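Local coordinates for protein translation initiation factor eIF-2B (Pyrococcus horikoshii, PDB 1VB5) that probably catalyses the exchange of GDP for GTP on initiation factor 2, as a member of the eIF-2B alpha/beta/delta subunit family, at residues S120-L123 with E124-T128; R154-F158 with S159-F163. All blocks are in the same frame, centred on the assembly; numbering follows the deposited sequence.

Contact 1 (S120-L123 with E124-T128); sequences STVL and EIIRT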
loop_
_atom_site.group_PDB
_atom_site.type_symbol
_atom_site.label_atom_id
_atom_site.label_comp_id
_atom_site.label_asym_id
_atom_site.label_seq_id
_atom_site.Cartn_x
_atom_site.Cartn_y
_atom_site.Cartn_z
ATOM N N SER B 120 10.574 -16.383 4.722
ATOM C CA SER B 120 10.968 -17.368 5.722
ATOM C C SER B 120 12.272 -16.957 6.397
ATOM O O SER B 120 12.505 -17.275 7.560
ATOM C CB SER B 120 11.107 -18.762 5.086
ATOM O OG SER B 120 11.831 -18.702 3.870
ATOM N N THR B 121 13.107 -16.219 5.675
ATOM C CA THR B 121 14.381 -15.762 6.218
ATOM C C THR B 121 14.153 -14.702 7.290
ATOM O O THR B 121 14.743 -14.764 8.373
ATOM C CB THR B 121 15.275 -15.193 5.093
ATOM O OG1 THR B 121 15.592 -16.244 4.169
ATOM C CG2 THR B 121 16.564 -14.615 5.657
ATOM N N VAL B 122 13.298 -13.725 7.000
ATOM C CA VAL B 122 13.015 -12.682 7.979
ATOM C C VAL B 122 12.354 -13.326 9.194
ATOM O O VAL B 122 12.617 -12.939 10.331
ATOM C CB VAL B 122 12.083 -11.595 7.396
ATOM C CG1 VAL B 122 11.660 -10.616 8.496
ATOM C CG2 VAL B 122 12.801 -10.848 6.280
ATOM N N LEU B 123 11.499 -14.311 8.946
ATOM C CA LEU B 123 10.814 -15.021 10.024
ATOM C C LEU B 123 11.815 -15.730 10.950
ATOM O O LEU B 123 11.681 -15.684 12.171
ATOM C CB LEU B 123 9.824 -16.041 9.438
ATOM C CG LEU B 123 9.148 -16.982 10.444
ATOM C CD1 LEU B 123 8.431 -16.168 11.519
ATOM C CD2 LEU B 123 8.174 -17.904 9.722
ATOM N N GLU B 124 12.828 -16.380 10.379
ATOM C CA GLU B 124 13.815 -17.061 11.212
ATOM C C GLU B 124 14.694 -16.072 11.961
ATOM O O GLU B 124 15.192 -16.375 13.050
ATOM C CB GLU B 124 14.672 -18.018 10.381
ATOM C CG GLU B 124 13.928 -19.289 9.988
ATOM C CD GLU B 124 13.187 -19.922 11.164
ATOM O OE1 GLU B 124 13.824 -20.156 12.216
ATOM O OE2 GLU B 124 11.970 -20.192 11.035
ATOM N N ILE B 125 14.884 -14.888 11.388
ATOM C CA ILE B 125 15.672 -13.860 12.056
ATOM C C ILE B 125 14.905 -13.460 13.311
ATOM O O ILE B 125 15.463 -13.366 14.403
ATOM C CB ILE B 125 15.846 -12.590 11.177
ATOM C CG1 ILE B 125 16.785 -12.884 10.004
ATOM C CG2 ILE B 125 16.392 -11.440 12.019
ATOM C CD1 ILE B 125 17.000 -11.693 9.074
ATOM N N ILE B 126 13.612 -13.223 13.138
ATOM C CA ILE B 126 12.759 -12.814 14.243
ATOM C C ILE B 126 12.672 -13.884 15.338
ATOM O O ILE B 126 12.767 -13.575 16.526
ATOM C CB ILE B 126 11.354 -12.437 13.708
ATOM C CG1 ILE B 126 11.437 -11.077 13.000
ATOM C CG2 ILE B 126 10.342 -12.393 14.828
ATOM C CD1 ILE B 126 10.172 -10.680 12.231
ATOM N N ARG B 127 12.509 -15.137 14.934
ATOM C CA ARG B 127 12.416 -16.237 15.884
ATOM C C ARG B 127 13.709 -16.441 16.668
ATOM O O ARG B 127 13.675 -16.709 17.872
ATOM C CB ARG B 127 12.045 -17.529 15.155
ATOM C CG ARG B 127 10.572 -17.627 14.797
ATOM C CD ARG B 127 10.272 -18.875 13.987
ATOM N NE ARG B 127 8.837 -19.125 13.945
ATOM C CZ ARG B 127 8.237 -19.918 13.065
ATOM N NH1 ARG B 127 8.948 -20.547 12.139
ATOM N NH2 ARG B 127 6.919 -20.074 13.110
ATOM N N THR B 128 14.844 -16.320 15.985
ATOM C CA THR B 128 16.134 -16.491 16.639
ATOM C C THR B 128 16.348 -15.384 17.668
ATOM O O THR B 128 16.904 -15.621 18.742
ATOM C CB THR B 128 17.298 -16.466 15.618
ATOM O OG1 THR B 128 17.168 -17.571 14.714
ATOM C CG2 THR B 128 18.648 -16.562 16.338
HETATM O O HOH W 1 11.472 -20.308 8.254
#
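L123 packs against one face of the guanidinium of R127, one turn further along helix 120-131. CD2 of L123 sits 3.6 Å off the guanidinium plane on that face, shifted toward the rim, and its nearest atom there is R127 NH1 at 3.7 Å. CD1 of L123 comes in beside R127 NE. With CG of L123 anti to its own nitrogen (chi1 173°), the two methyls lie against an arginine chain that runs extended from CG to NE and comes back along the helix toward them. The second apolar pair is V122 with I126, where CG1 of V122 meets CD1 of I126 at 4.0 Å; I126 then carries on against L156 of helix 148-158.

Charge comes next. E124 is bent at chi2 (-47°), which brings OE2 to the edge of the same guanidinium, where R127 NH1 donates to it at 3.2 Å in a salt bridge. That NH1 lies nearly along the C-O axis of OE2. One water joins OE2 of E124 (2.8 Å) to the carbonyl oxygen of S120 (3.3 Å).

The backbone bonds are those of a regular alpha-helix: the nitrogens of E124, I125, I126 and R127 bind the oxygens of S120, T121, V122 and L123, at 2.9 Å for R127 N to L123 O. At E124 O, the nitrogen and OG1 of T128 arrive from opposite faces of the carbonyl plane.

R127 also uses NE for S159 and NH2 for E155, while T121 OG1 is hydrogen-bonded to E219. With a methyl on one face, E124 at its edge and two further partners beyond the helix, the guanidinium is fixed in rotation, and the carboxylates of E124 and E155 together probably more than offset its positive charge.

Contact 2 (R154-F158 with S159-F163); sequences RELEF and SGIEF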
loop_
_atom_site.group_PDB
_atom_site.type_symbol
_atom_site.label_atom_id
_atom_site.label_comp_id
_atom_site.label_asym_id
_atom_site.label_seq_id
_atom_site.Cartn_x
_atom_site.Cartn_y
_atom_site.Cartn_z
ATOM N N ARG B 154 0.352 -15.799 11.447
ATOM C CA ARG B 154 0.043 -17.112 12.014
ATOM C C ARG B 154 1.310 -17.724 12.616
ATOM O O ARG B 154 1.269 -18.337 13.680
ATOM C CB ARG B 154 -0.488 -18.074 10.933
ATOM C CG ARG B 154 -1.997 -18.014 10.629
ATOM C CD ARG B 154 -2.414 -16.669 10.075
ATOM N NE ARG B 154 -3.414 -16.745 9.002
ATOM C CZ ARG B 154 -3.256 -17.410 7.858
ATOM N NH1 ARG B 154 -2.137 -18.087 7.611
ATOM N NH2 ARG B 154 -4.211 -17.371 6.936
ATOM N N GLU B 155 2.432 -17.562 11.922
ATOM C CA GLU B 155 3.698 -18.111 12.383
ATOM C C GLU B 155 4.233 -17.395 13.613
ATOM O O GLU B 155 4.782 -18.035 14.512
ATOM C CB GLU B 155 4.739 -18.062 11.262
ATOM C CG GLU B 155 4.383 -18.919 10.053
ATOM C CD GLU B 155 4.385 -20.411 10.361
ATOM O OE1 GLU B 155 3.875 -21.189 9.531
ATOM O OE2 GLU B 155 4.898 -20.811 11.427
ATOM N N LEU B 156 4.075 -16.072 13.654
ATOM C CA LEU B 156 4.551 -15.287 14.788
ATOM C C LEU B 156 3.719 -15.622 16.017
ATOM O O LEU B 156 4.217 -15.624 17.139
ATOM C CB LEU B 156 4.457 -13.785 14.489
ATOM C CG LEU B 156 5.455 -13.215 13.473
ATOM C CD1 LEU B 156 5.183 -11.735 13.254
ATOM C CD2 LEU B 156 6.878 -13.416 13.983
ATOM N N GLU B 157 2.442 -15.903 15.789
ATOM C CA GLU B 157 1.541 -16.261 16.873
ATOM C C GLU B 157 1.978 -17.621 17.424
ATOM O O GLU B 157 2.011 -17.828 18.633
ATOM C CB GLU B 157 0.109 -16.332 16.350
ATOM C CG GLU B 157 -0.950 -16.488 17.418
ATOM C CD GLU B 157 -2.350 -16.371 16.838
ATOM O OE1 GLU B 157 -2.715 -17.219 15.990
ATOM O OE2 GLU B 157 -3.082 -15.427 17.221
ATOM N N PHE B 158 2.321 -18.539 16.526
ATOM C CA PHE B 158 2.767 -19.872 16.921
ATOM C C PHE B 158 3.983 -19.741 17.843
ATOM O O PHE B 158 4.106 -20.449 18.843
ATOM C CB PHE B 158 3.152 -20.681 15.674
ATOM C CG PHE B 158 3.643 -22.079 15.970
ATOM C CD1 PHE B 158 2.744 -23.135 16.110
ATOM C CD2 PHE B 158 5.007 -22.342 16.091
ATOM C CE1 PHE B 158 3.194 -24.434 16.364
ATOM C CE2 PHE B 158 5.472 -23.635 16.345
ATOM C CZ PHE B 158 4.563 -24.685 16.482
ATOM N N SER B 159 4.870 -18.809 17.511
ATOM C CA SER B 159 6.089 -18.606 18.280
ATOM C C SER B 159 5.949 -17.723 19.521
ATOM O O SER B 159 6.910 -17.556 20.271
ATOM C CB SER B 159 7.175 -18.042 17.360
ATOM O OG SER B 159 7.439 -18.934 16.286
ATOM N N GLY B 160 4.763 -17.164 19.745
ATOM C CA GLY B 160 4.558 -16.316 20.911
ATOM C C GLY B 160 5.169 -14.929 20.781
ATOM O O GLY B 160 5.510 -14.275 21.776
ATOM N N ILE B 161 5.312 -14.470 19.547
ATOM C CA ILE B 161 5.889 -13.160 19.297
ATOM C C ILE B 161 4.778 -12.120 19.147
ATOM O O ILE B 161 3.784 -12.347 18.458
ATOM C CB ILE B 161 6.781 -13.218 18.041
ATOM C CG1 ILE B 161 7.936 -14.194 18.309
ATOM C CG2 ILE B 161 7.311 -11.829 17.691
ATOM C CD1 ILE B 161 8.707 -14.612 17.084
ATOM N N GLU B 162 4.940 -10.987 19.815
ATOM C CA GLU B 162 3.945 -9.924 19.756
ATOM C C GLU B 162 3.954 -9.255 18.378
ATOM O O GLU B 162 5.010 -8.917 17.849
ATOM C CB GLU B 162 4.221 -8.886 20.848
ATOM C CG GLU B 162 3.019 -8.013 21.176
ATOM C CD GLU B 162 3.352 -6.894 22.150
ATOM O OE1 GLU B 162 4.067 -7.161 23.146
ATOM O OE2 GLU B 162 2.889 -5.752 21.923
ATOM N N PHE B 163 2.774 -9.072 17.794
ATOM C CA PHE B 163 2.694 -8.450 16.476
ATOM C C PHE B 163 1.407 -7.676 16.274
ATOM O O PHE B 163 0.423 -7.881 16.984
ATOM C CB PHE B 163 2.827 -9.512 15.374
ATOM C CG PHE B 163 1.657 -10.453 15.289
ATOM C CD1 PHE B 163 0.506 -10.095 14.592
ATOM C CD2 PHE B 163 1.695 -11.688 15.928
ATOM C CE1 PHE B 163 -0.592 -10.954 14.532
ATOM C CE2 PHE B 163 0.606 -12.554 15.873
ATOM C CZ PHE B 163 -0.542 -12.187 15.175
#
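Where helix 148-158 ends, S159 N still makes the regular helical bond to E155 O at 3.1 Å, but the chain then turns out of the helix at G160. The positive phi of glycine (76°) swings the backbone round, and I161 N reaches back to L156 O at 2.9 Å in a nearly straight bond. G160 N bonds to E157 O at 3.0 Å; it stands well above the plane of that carbonyl, off its lone pairs.

From there the chain doubles back beside the last turn, and L156 fills the angle between helix and loop. Its CD2 meets CD1 of I161 at 3.8 Å, its CD1 lies by CB of F163, and its CB touches CD2 of the F163 ring, also at 3.8 Å. The ring reaches the helix because chi1 of F163 is 68°, placing CG between the backbone nitrogen and the carbonyl carbon; CE2 goes on to CB of E157 at 3.8 Å. L156 continues onto V138 and L140 of the neighbouring strand 136-141.

The hydroxyl of S159 lies within 3.3 Å of E155 O, at best a weak bond, and its stronger partner is R127 of helix 120-131, which also holds the carboxylate of E155.

Two bonds back into the last turn and a positive-phi glycine define a Schellman motif, with the hydrophobic pair L156 and I161 bracketing it. Here it hands the chain from helix 148-158 to edge strand 163-166 of the parallel part of a Rossmann-like sheet.

Overall arrangement
Contact 1 precedes contact 2 in the chain, and their centres lie 11 Å apart, with helix 120-131 packed beside the end of helix 148-158. R127 is the main polar tie: its NH2 makes a salt bridge to E155 OE2 at 2.7 Å, and its NE a probable hydrogen bond to S159 OG, also at 2.7 Å. Alongside these, CG2 of I126 packs on CD1 of I161 at 3.6 Å and on CD2 of L156 at 3.7 Å. One arginine thus links the middle of one helix to the capped end of the next, across consecutive beta-alpha units whose strands 111-115, 136-141 and 163-166 are neighbours in the sheet.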